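NAD nucleotidase (Haemophilus influenzae, PDB 3ZTV) degrades NAD in the periplasm to adenosine and nicotinamide riboside, acting as a zinc-dependent pyrophosphatase and 5'-nucleotidase. Local coordinates at residues G44-S47 with A48-A51; V65-A68 with G69-T73; T75-F78 with T79-G83; S202-G205 with S206-I210. One frame throughout, in Å; residues are numbered along the deposited sequence.

Contact 1: G44-S47 with A48-A51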
loop_
_atom_site.group_PDB
_atom_site.type_symbol
_atom_site.label_atom_id
_atom_site.label_comp_id
_atom_site.label_asym_id
_atom_site.label_seq_id
_atom_site.Cartn_x
_atom_site.Cartn_y
_atom_site.Cartn_z
ATOM N N GLY A 44 18.348 33.263 9.898
ATOM C CA GLY A 44 17.564 32.355 10.701
ATOM C C GLY A 44 17.589 32.586 12.196
ATOM O O GLY A 44 17.813 33.702 12.674
ATOM N N GLY A 45 17.357 31.506 12.936
ATOM C CA GLY A 45 17.195 31.569 14.375
ATOM C C GLY A 45 15.729 31.695 14.747
ATOM O O GLY A 45 14.941 32.301 14.013
ATOM N N PHE A 46 15.353 31.112 15.879
ATOM C CA PHE A 46 13.946 31.086 16.254
ATOM C C PHE A 46 13.402 32.420 16.754
ATOM O O PHE A 46 12.193 32.629 16.725
ATOM C CB PHE A 46 13.632 29.955 17.240
ATOM C CG PHE A 46 12.481 29.088 16.798
ATOM C CD1 PHE A 46 11.171 29.463 17.067
ATOM C CD2 PHE A 46 12.709 27.911 16.100
ATOM C CE1 PHE A 46 10.113 28.681 16.656
ATOM C CE2 PHE A 46 11.641 27.124 15.681
ATOM C CZ PHE A 46 10.346 27.510 15.967
ATOM N N SER A 47 14.263 33.329 17.211
ATOM C CA SER A 47 13.764 34.646 17.590
ATOM C C SER A 47 13.202 35.361 16.362
ATOM O O SER A 47 12.112 35.945 16.420
ATOM C CB SER A 47 14.859 35.482 18.244
ATOM O OG SER A 47 14.348 36.753 18.612
ATOM N N ALA A 48 13.935 35.318 15.251
ATOM C CA ALA A 48 13.450 35.883 13.994
ATOM C C ALA A 48 12.191 35.163 13.505
ATOM O O ALA A 48 11.258 35.810 13.031
ATOM C CB ALA A 48 14.541 35.844 12.934
ATOM N N VAL A 49 12.158 33.834 13.604
ATOM C CA VAL A 49 10.976 33.073 13.179
ATOM C C VAL A 49 9.734 33.561 13.919
ATOM O O VAL A 49 8.719 33.919 13.298
ATOM C CB VAL A 49 11.140 31.545 13.393
ATOM C CG1 VAL A 49 9.804 30.845 13.282
ATOM C CG2 VAL A 49 12.118 30.969 12.383
ATOM N N ASN A 50 9.805 33.579 15.244
ATOM C CA ASN A 50 8.637 33.957 16.023
ATOM C C ASN A 50 8.232 35.416 15.828
ATOM O O ASN A 50 7.041 35.727 15.743
ATOM C CB ASN A 50 8.824 33.598 17.499
ATOM C CG ASN A 50 8.684 32.098 17.756
ATOM O OD1 ASN A 50 8.178 31.353 16.917
ATOM N ND2 ASN A 50 9.133 31.656 18.924
ATOM N N ALA A 51 9.216 36.301 15.740
ATOM C CA ALA A 51 8.928 37.709 15.475
ATOM C C ALA A 51 8.210 37.877 14.138
ATOM O O ALA A 51 7.221 38.606 14.038
ATOM C CB ALA A 51 10.213 38.534 15.498
HETATM O O HOH W 1 16.919 34.806 15.143
#
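The amide of Asn50 stands at the rim of the Phe46 ring, its plane turned 76° from that of the ring, and presents both of its polar atoms to the CD1–CE1 side. Asn50 OD1 lies 3.3 Å from CE1 of Phe46, while Asn50 ND2, in the ring plane, is 3.5 Å from CD1 of Phe46. The oxygen therefore meets the C-H edge of the ring, a weakly favourable neighbour for an acceptor that is buried without a hydrogen-bond partner. ND2 is better served, binding Thr339 OG1 and Val89 O. Val49 comes to the same ring from over a face: its CG1 points anti to the backbone N (chi1 166°) and rests above the plane toward the rim, 4.0 Å from CE1 of Phe46. All this takes place on the first turn of helix 46-59 of the calcineurin-like phosphoesterase domain, with Gly45 at the N-cap. There Val49 N donates to Gly45 O at 3.2 Å. Asn50 N reaches Phe46 O at 3.0 Å and nearly straight (172°), and this i to i+4 spacing places ring and amide on the same side of the helix. A water serves the start of the helix, donating to Gly44 O at 2.8 Å and accepting from Ala48 N. Ser47 OG takes no part in this packing and bonds to Asp340 OD1 and Asp336 N, whereas His21 packs edge-to-face with Phe46.

Contact 2: V65-A68 with G69-T73. With ZN (zinc ion), chain C; ZN (zinc ion), chain B.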
loop_
_atom_site.group_PDB
_atom_site.type_symbol
_atom_site.label_atom_id
_atom_site.label_comp_id
_atom_site.label_asym_id
_atom_site.label_seq_id
_atom_site.Cartn_x
_atom_site.Cartn_y
_atom_site.Cartn_z
ATOM N N VAL A 65 -0.951 28.893 11.030
ATOM C CA VAL A 65 0.477 28.878 11.314
ATOM C C VAL A 65 0.939 27.443 11.528
ATOM O O VAL A 65 0.466 26.770 12.441
ATOM C CB VAL A 65 0.792 29.775 12.526
ATOM C CG1 VAL A 65 2.285 29.833 12.781
ATOM C CG2 VAL A 65 0.238 31.182 12.291
ATOM N N LEU A 66 1.852 26.977 10.672
ATOM C CA LEU A 66 2.156 25.543 10.566
ATOM C C LEU A 66 3.640 25.214 10.653
ATOM O O LEU A 66 4.498 25.981 10.187
ATOM C CB LEU A 66 1.636 25.000 9.233
ATOM C CG LEU A 66 0.171 25.281 8.893
ATOM C CD1 LEU A 66 -0.110 24.862 7.452
ATOM C CD2 LEU A 66 -0.780 24.595 9.862
ATOM N N HIS A 67 3.927 24.044 11.224
ATOM C CA HIS A 67 5.285 23.499 11.273
ATOM C C HIS A 67 5.271 22.099 10.645
ATOM O O HIS A 67 4.581 21.199 11.137
ATOM C CB HIS A 67 5.772 23.432 12.717
ATOM C CG HIS A 67 7.233 23.124 12.852
ATOM N ND1 HIS A 67 7.841 22.037 12.252
ATOM C CD2 HIS A 67 8.205 23.773 13.533
ATOM C CE1 HIS A 67 9.131 22.045 12.550
ATOM N NE2 HIS A 67 9.375 23.079 13.337
ATOM N N ALA A 68 5.976 21.919 9.530
ATOM C CA ALA A 68 5.902 20.661 8.784
ATOM C C ALA A 68 6.890 19.551 9.197
ATOM O O ALA A 68 7.178 18.657 8.386
ATOM C CB ALA A 68 5.991 20.924 7.281
ATOM N N GLY A 69 7.389 19.592 10.435
ATOM C CA GLY A 69 8.147 18.474 10.991
ATOM C C GLY A 69 9.659 18.618 11.053
ATOM O O GLY A 69 10.240 19.589 10.543
ATOM N N ASP A 70 10.300 17.658 11.723
ATOM C CA ASP A 70 11.725 17.730 12.087
ATOM C C ASP A 70 12.032 19.018 12.865
ATOM O O ASP A 70 12.904 19.834 12.497
ATOM C CB ASP A 70 12.644 17.625 10.873
ATOM C CG ASP A 70 12.850 16.194 10.379
ATOM O OD1 ASP A 70 12.337 15.222 10.986
ATOM O OD2 ASP A 70 13.556 16.070 9.355
ATOM N N ALA A 71 11.298 19.182 13.954
ATOM C CA ALA A 71 11.607 20.182 14.950
ATOM C C ALA A 71 12.930 19.853 15.627
ATOM O O ALA A 71 13.699 20.760 15.939
ATOM C CB ALA A 71 10.492 20.246 15.976
ATOM N N ILE A 72 13.193 18.564 15.851
ATOM C CA ILE A 72 14.326 18.157 16.692
ATOM C C ILE A 72 15.473 17.474 15.960
ATOM O O ILE A 72 15.276 16.870 14.899
ATOM C CB ILE A 72 13.874 17.260 17.875
ATOM C CG1 ILE A 72 13.155 15.996 17.384
ATOM C CG2 ILE A 72 13.021 18.064 18.848
ATOM C CD1 ILE A 72 13.009 14.949 18.483
ATOM N N THR A 73 16.659 17.595 16.568
ATOM C CA THR A 73 17.941 16.990 16.176
ATOM C C THR A 73 18.671 17.850 15.167
ATOM O O THR A 73 18.085 18.309 14.181
ATOM C CB THR A 73 17.874 15.507 15.686
ATOM O OG1 THR A 73 17.462 15.446 14.312
ATOM C CG2 THR A 73 16.963 14.667 16.566
HETATM ZN ZN ZN C . 14.808 17.570 8.001
HETATM ZN ZN ZN B . 12.911 14.986 7.612
HETATM O O HOH W 2 14.592 15.829 6.913
#
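With its CG anti to the backbone N (chi1 -169°), His67 swings its imidazole forward along the chain, and a chi2 of -53° turns ND1 onto the backbone of Gly69. The result is a short loop closed by a side chain: Gly69 N donates to His67 ND1 at 3.1 Å and lies in the ring plane. CE1 of His67 comes 3.4 Å from Gly69 O, and NE2 of the same ring is 4.0 Å from CB of Ala71, so the peptide doubles back round the imidazole. NE2 is bonded to His21 ND1, which fixes the ring at both nitrogens, and Phe98 packs edge-to-face against it. Gly69 follows with a positive phi of 103°, a conformation that favours glycine. This is the turn at the end of strand 63-67 in the calcineurin-like phosphoesterase fold, where the loops after the strands carry the metal ligands. Asp70 is the ligand supplied here. Its OD2 bridges the two zinc ions, at 2.2 Å from the chain B zinc and 2.4 Å from the chain C zinc, and a water spans the same pair of metals. Asp20 and His22 complete the protein ligands of one zinc, Asn102 and Asp226 those of the other. The second carboxylate oxygen, Asp70 OD1, accepts from His103 N, while Glu104 takes the backbone N-H groups of Asp70 and Ile72 through its two oxygens.

Contact 3: T75-F78 with T79-G83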
loop_
_atom_site.group_PDB
_atom_site.type_symbol
_atom_site.label_atom_id
_atom_site.label_comp_id
_atom_site.label_asym_id
_atom_site.label_seq_id
_atom_site.Cartn_x
_atom_site.Cartn_y
_atom_site.Cartn_z
ATOM N N THR A 75 21.556 20.049 16.495
ATOM C CA THR A 75 22.468 20.881 17.290
ATOM C C THR A 75 22.419 20.432 18.748
ATOM O O THR A 75 21.572 19.621 19.136
ATOM C CB THR A 75 22.069 22.369 17.285
ATOM O OG1 THR A 75 20.969 22.548 18.178
ATOM C CG2 THR A 75 21.709 22.869 15.874
ATOM N N LEU A 76 23.313 20.985 19.572
ATOM C CA LEU A 76 23.315 20.678 21.003
ATOM C C LEU A 76 22.053 21.163 21.718
ATOM O O LEU A 76 21.779 20.751 22.844
ATOM C CB LEU A 76 24.565 21.239 21.702
ATOM C CG LEU A 76 25.890 20.533 21.403
ATOM C CD1 LEU A 76 27.026 21.271 22.097
ATOM C CD2 LEU A 76 25.847 19.088 21.859
ATOM N N TYR A 77 21.277 22.037 21.077
ATOM C CA TYR A 77 20.007 22.450 21.675
ATOM C C TYR A 77 19.028 21.283 21.791
ATOM O O TYR A 77 18.146 21.297 22.650
ATOM C CB TYR A 77 19.371 23.620 20.918
ATOM C CG TYR A 77 19.994 24.958 21.260
ATOM C CD1 TYR A 77 19.755 25.567 22.494
ATOM C CD2 TYR A 77 20.813 25.618 20.360
ATOM C CE1 TYR A 77 20.322 26.793 22.811
ATOM C CE2 TYR A 77 21.389 26.851 20.670
ATOM C CZ TYR A 77 21.127 27.433 21.901
ATOM O OH TYR A 77 21.693 28.650 22.240
ATOM N N PHE A 78 19.176 20.272 20.935
ATOM C CA PHE A 78 18.424 19.046 21.142
ATOM C C PHE A 78 19.106 18.158 22.175
ATOM O O PHE A 78 18.502 17.778 23.176
ATOM C CB PHE A 78 18.230 18.222 19.868
ATOM C CG PHE A 78 17.604 16.904 20.156
ATOM C CD1 PHE A 78 16.303 16.847 20.595
ATOM C CD2 PHE A 78 18.346 15.739 20.114
ATOM C CE1 PHE A 78 15.717 15.648 20.918
ATOM C CE2 PHE A 78 17.763 14.530 20.442
ATOM C CZ PHE A 78 16.450 14.489 20.841
ATOM N N THR A 79 20.361 17.817 21.902
ATOM C CA THR A 79 21.113 16.842 22.680
ATOM C C THR A 79 21.106 17.113 24.182
ATOM O O THR A 79 20.930 16.202 24.977
ATOM C CB THR A 79 22.564 16.800 22.187
ATOM O OG1 THR A 79 22.569 16.676 20.756
ATOM C CG2 THR A 79 23.323 15.634 22.811
ATOM N N LEU A 80 21.279 18.368 24.564
ATOM C CA LEU A 80 21.455 18.691 25.979
ATOM C C LEU A 80 20.146 18.949 26.704
ATOM O O LEU A 80 20.126 19.046 27.936
ATOM C CB LEU A 80 22.399 19.879 26.135
ATOM C CG LEU A 80 23.788 19.625 25.553
ATOM C CD1 LEU A 80 24.641 20.887 25.595
ATOM C CD2 LEU A 80 24.481 18.492 26.293
ATOM N N PHE A 81 19.049 19.039 25.945
ATOM C CA PHE A 81 17.746 19.366 26.517
ATOM C C PHE A 81 16.642 18.353 26.221
ATOM O O PHE A 81 15.538 18.490 26.741
ATOM C CB PHE A 81 17.303 20.770 26.091
ATOM C CG PHE A 81 18.271 21.842 26.496
ATOM C CD1 PHE A 81 18.279 22.327 27.797
ATOM C CD2 PHE A 81 19.204 22.331 25.601
ATOM C CE1 PHE A 81 19.193 23.302 28.197
ATOM C CE2 PHE A 81 20.118 23.304 25.988
ATOM C CZ PHE A 81 20.109 23.791 27.289
ATOM N N GLY A 82 16.926 17.357 25.382
ATOM C CA GLY A 82 15.954 16.320 25.067
ATOM C C GLY A 82 14.669 16.838 24.447
ATOM O O GLY A 82 13.616 16.216 24.603
ATOM N N GLY A 83 14.737 17.973 23.754
ATOM C CA GLY A 83 13.569 18.517 23.079
ATOM C C GLY A 83 12.870 19.656 23.799
ATOM O O GLY A 83 12.026 20.333 23.205
#
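Phe78 O receives both Phe81 N and Gly82 N where the short helix 76-79 runs out, while the other end begins with Thr75 as N-cap, its OG1 accepting from Tyr77 N at 3.0 Å and also bonded to Ser23 O. Among the backbone bonds, Leu80 N to Leu76 O (3.0 Å) is an i+4 bond of the helix itself. The two that meet on Phe78 O are the i+3 and i+4 donors at its end: Gly82 N lies almost in line with the C=O at 2.7 Å, though its bond is bent at the hydrogen (133°), whereas Phe81 N, at 3.1 Å, approaches from above the carbonyl plane. Through the positive phi of Gly82 and Gly83 the chain leaves the helix and enters helix 84-93, N-capped by Gly83. The apolar pair one turn apart is Leu76 and Leu80, with CD1 of Leu80 3.9 Å from CB of Leu76; CD2 of Leu76 also crosses near Thr79, 4.0 Å from its CB. Leu76, Thr79 and Leu80 also touch helix 423-429, in the sequence range of the C-terminal domain, so this turn sits at the junction of the protein's two halves. The hydroxyls bond to residues beyond the turn: Thr79 OG1 to Glu547 OE1 and Tyr77 OH to Glu26 OE2. Tyr77 and Phe81 both set CG anti to the carbonyl carbon (chi1 -79° and -59°); the shared torsion, one helical turn apart, sets the side chains alongside each other, pointing the same way without stacking. Tyr346 meets Phe81 edge-to-face. CD2 of Phe81, at the ring edge, lies 3.3 Å from O of Tyr77.

Contact 4: S202-G205 with S206-I210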
loop_
_atom_site.group_PDB
_atom_site.type_symbol
_atom_site.label_atom_id
_atom_site.label_comp_id
_atom_site.label_asym_id
_atom_site.label_seq_id
_atom_site.Cartn_x
_atom_site.Cartn_y
_atom_site.Cartn_z
ATOM N N SER A 202 2.574 17.798 5.352
ATOM C CA SER A 202 3.238 16.538 5.026
ATOM C C SER A 202 4.758 16.582 5.036
ATOM O O SER A 202 5.386 17.292 4.251
ATOM C CB SER A 202 2.778 16.025 3.662
ATOM O OG SER A 202 3.580 14.926 3.254
ATOM N N HIS A 203 5.331 15.770 5.937
ATOM C CA HIS A 203 6.770 15.514 5.975
ATOM C C HIS A 203 7.202 14.406 5.008
ATOM O O HIS A 203 8.256 13.773 5.210
ATOM C CB HIS A 203 7.275 15.166 7.388
ATOM C CG HIS A 203 8.684 15.619 7.634
ATOM N ND1 HIS A 203 9.811 14.830 7.459
ATOM C CD2 HIS A 203 9.138 16.837 7.993
ATOM C CE1 HIS A 203 10.893 15.552 7.726
ATOM N NE2 HIS A 203 10.506 16.769 8.056
ATOM N N ALA A 204 6.411 14.154 3.966
ATOM C CA ALA A 204 6.773 13.103 3.007
ATOM C C ALA A 204 7.917 13.490 2.075
ATOM O O ALA A 204 8.456 12.619 1.384
ATOM C CB ALA A 204 5.557 12.673 2.178
ATOM N N GLY A 205 8.291 14.768 2.069
ATOM C CA GLY A 205 9.288 15.282 1.143
ATOM C C GLY A 205 8.686 15.810 -0.159
ATOM O O GLY A 205 7.587 15.394 -0.572
ATOM N N SER A 206 9.405 16.708 -0.824
ATOM C CA SER A 206 8.894 17.298 -2.062
ATOM C C SER A 206 8.533 16.259 -3.124
ATOM O O SER A 206 7.484 16.371 -3.758
ATOM C CB SER A 206 9.882 18.325 -2.622
ATOM O OG SER A 206 9.842 19.527 -1.876
ATOM N N GLU A 207 9.367 15.242 -3.310
ATOM C CA GLU A 207 9.129 14.299 -4.396
ATOM C C GLU A 207 7.799 13.584 -4.196
ATOM O O GLU A 207 6.974 13.517 -5.111
ATOM C CB GLU A 207 10.276 13.288 -4.510
ATOM C CG GLU A 207 10.103 12.282 -5.646
ATOM C CD GLU A 207 11.233 11.268 -5.716
ATOM O OE1 GLU A 207 11.549 10.641 -4.679
ATOM O OE2 GLU A 207 11.802 11.099 -6.817
ATOM N N LYS A 208 7.579 13.058 -2.994
ATOM C CA LYS A 208 6.355 12.320 -2.704
ATOM C C LYS A 208 5.143 13.250 -2.683
ATOM O O LYS A 208 4.073 12.882 -3.162
ATOM C CB LYS A 208 6.488 11.544 -1.386
ATOM C CG LYS A 208 5.221 10.803 -0.971
ATOM C CD LYS A 208 4.823 9.682 -1.935
ATOM C CE LYS A 208 5.880 8.608 -2.017
ATOM N NZ LYS A 208 5.398 7.447 -2.822
ATOM N N ASN A 209 5.302 14.463 -2.163
ATOM C CA ASN A 209 4.201 15.427 -2.149
ATOM C C ASN A 209 3.785 15.882 -3.561
ATOM O O ASN A 209 2.595 16.119 -3.816
ATOM C CB ASN A 209 4.518 16.637 -1.260
ATOM C CG ASN A 209 4.483 16.300 0.215
ATOM O OD1 ASN A 209 3.958 15.247 0.610
ATOM N ND2 ASN A 209 5.007 17.204 1.036
ATOM N N ILE A 210 4.756 16.015 -4.466
ATOM C CA ILE A 210 4.464 16.301 -5.873
ATOM C C ILE A 210 3.704 15.128 -6.507
ATOM O O ILE A 210 2.761 15.333 -7.286
ATOM C CB ILE A 210 5.772 16.636 -6.624
ATOM C CG1 ILE A 210 6.278 18.003 -6.162
ATOM C CG2 ILE A 210 5.549 16.627 -8.135
ATOM C CD1 ILE A 210 7.723 18.306 -6.547
HETATM O O HOH W 3 9.724 12.598 -1.088
#
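CB of Asn209 lies 3.4 Å from O of Gly205, the same carbonyl that accepts Asn209 N at 2.9 Å in the first turn of helix 206-215. With chi1 at -72° the side chain leans back beside its own backbone N, so that CG of Asn209 stays 3.3 Å from Gly205 O and the amide is carried toward the strand before the helix. At the tip the two polar atoms part. Asn209 OD1 accepts from Ser202 OG at 2.7 Å, in the carbonyl plane and on a lone pair, and comes 3.4 Å from CB of Ala204. Asn209 ND2 donates to Ser202 O at 3.2 Å; that oxygen lies in the plane of the amide, though the donor stands above the plane of the serine carbonyl. ND2 is also bonded to Thr224 OG1 on strand 221-224, so the asparagine ties together all three elements of a beta-alpha-beta unit. Ser202 OG accepts from Ala204 N at 3.0 Å, forming an ST turn, while a water joins Ala204 O to Lys208 N. His203, whose CB points away from the helix, bonds through NE2 to Asp20 OD1 near the zinc ions. Because the serine hydroxyl gives its proton to Asn209 OD1 and receives Ala204 N, and the amide is gripped at both ends, rotating either group would cost hydrogen bonds, which probably holds the His203 turn to the helix start.

All four contacts follow one another along the calcineurin-like phosphoesterase range. Contact 2 is the middle of the group, its centre about 14 Å from those of contacts 1 and 4 and about 15 Å from that of contact 3, whereas the centres of contacts 3 and 4 are about 27 Å apart. It touches two neighbours: Ile72 packs on Phe78 of contact 3, and Gly69 meets the His203 ring of contact 4. Contacts 2 and 4 sit on strands 63-67 and 198-203, from the seven-stranded and the six-stranded sheet, whose ends converge on the zinc ions. Contact 1 begins the helix leading into strand 63-67, and contact 3 links the metal loop to the C-terminal half.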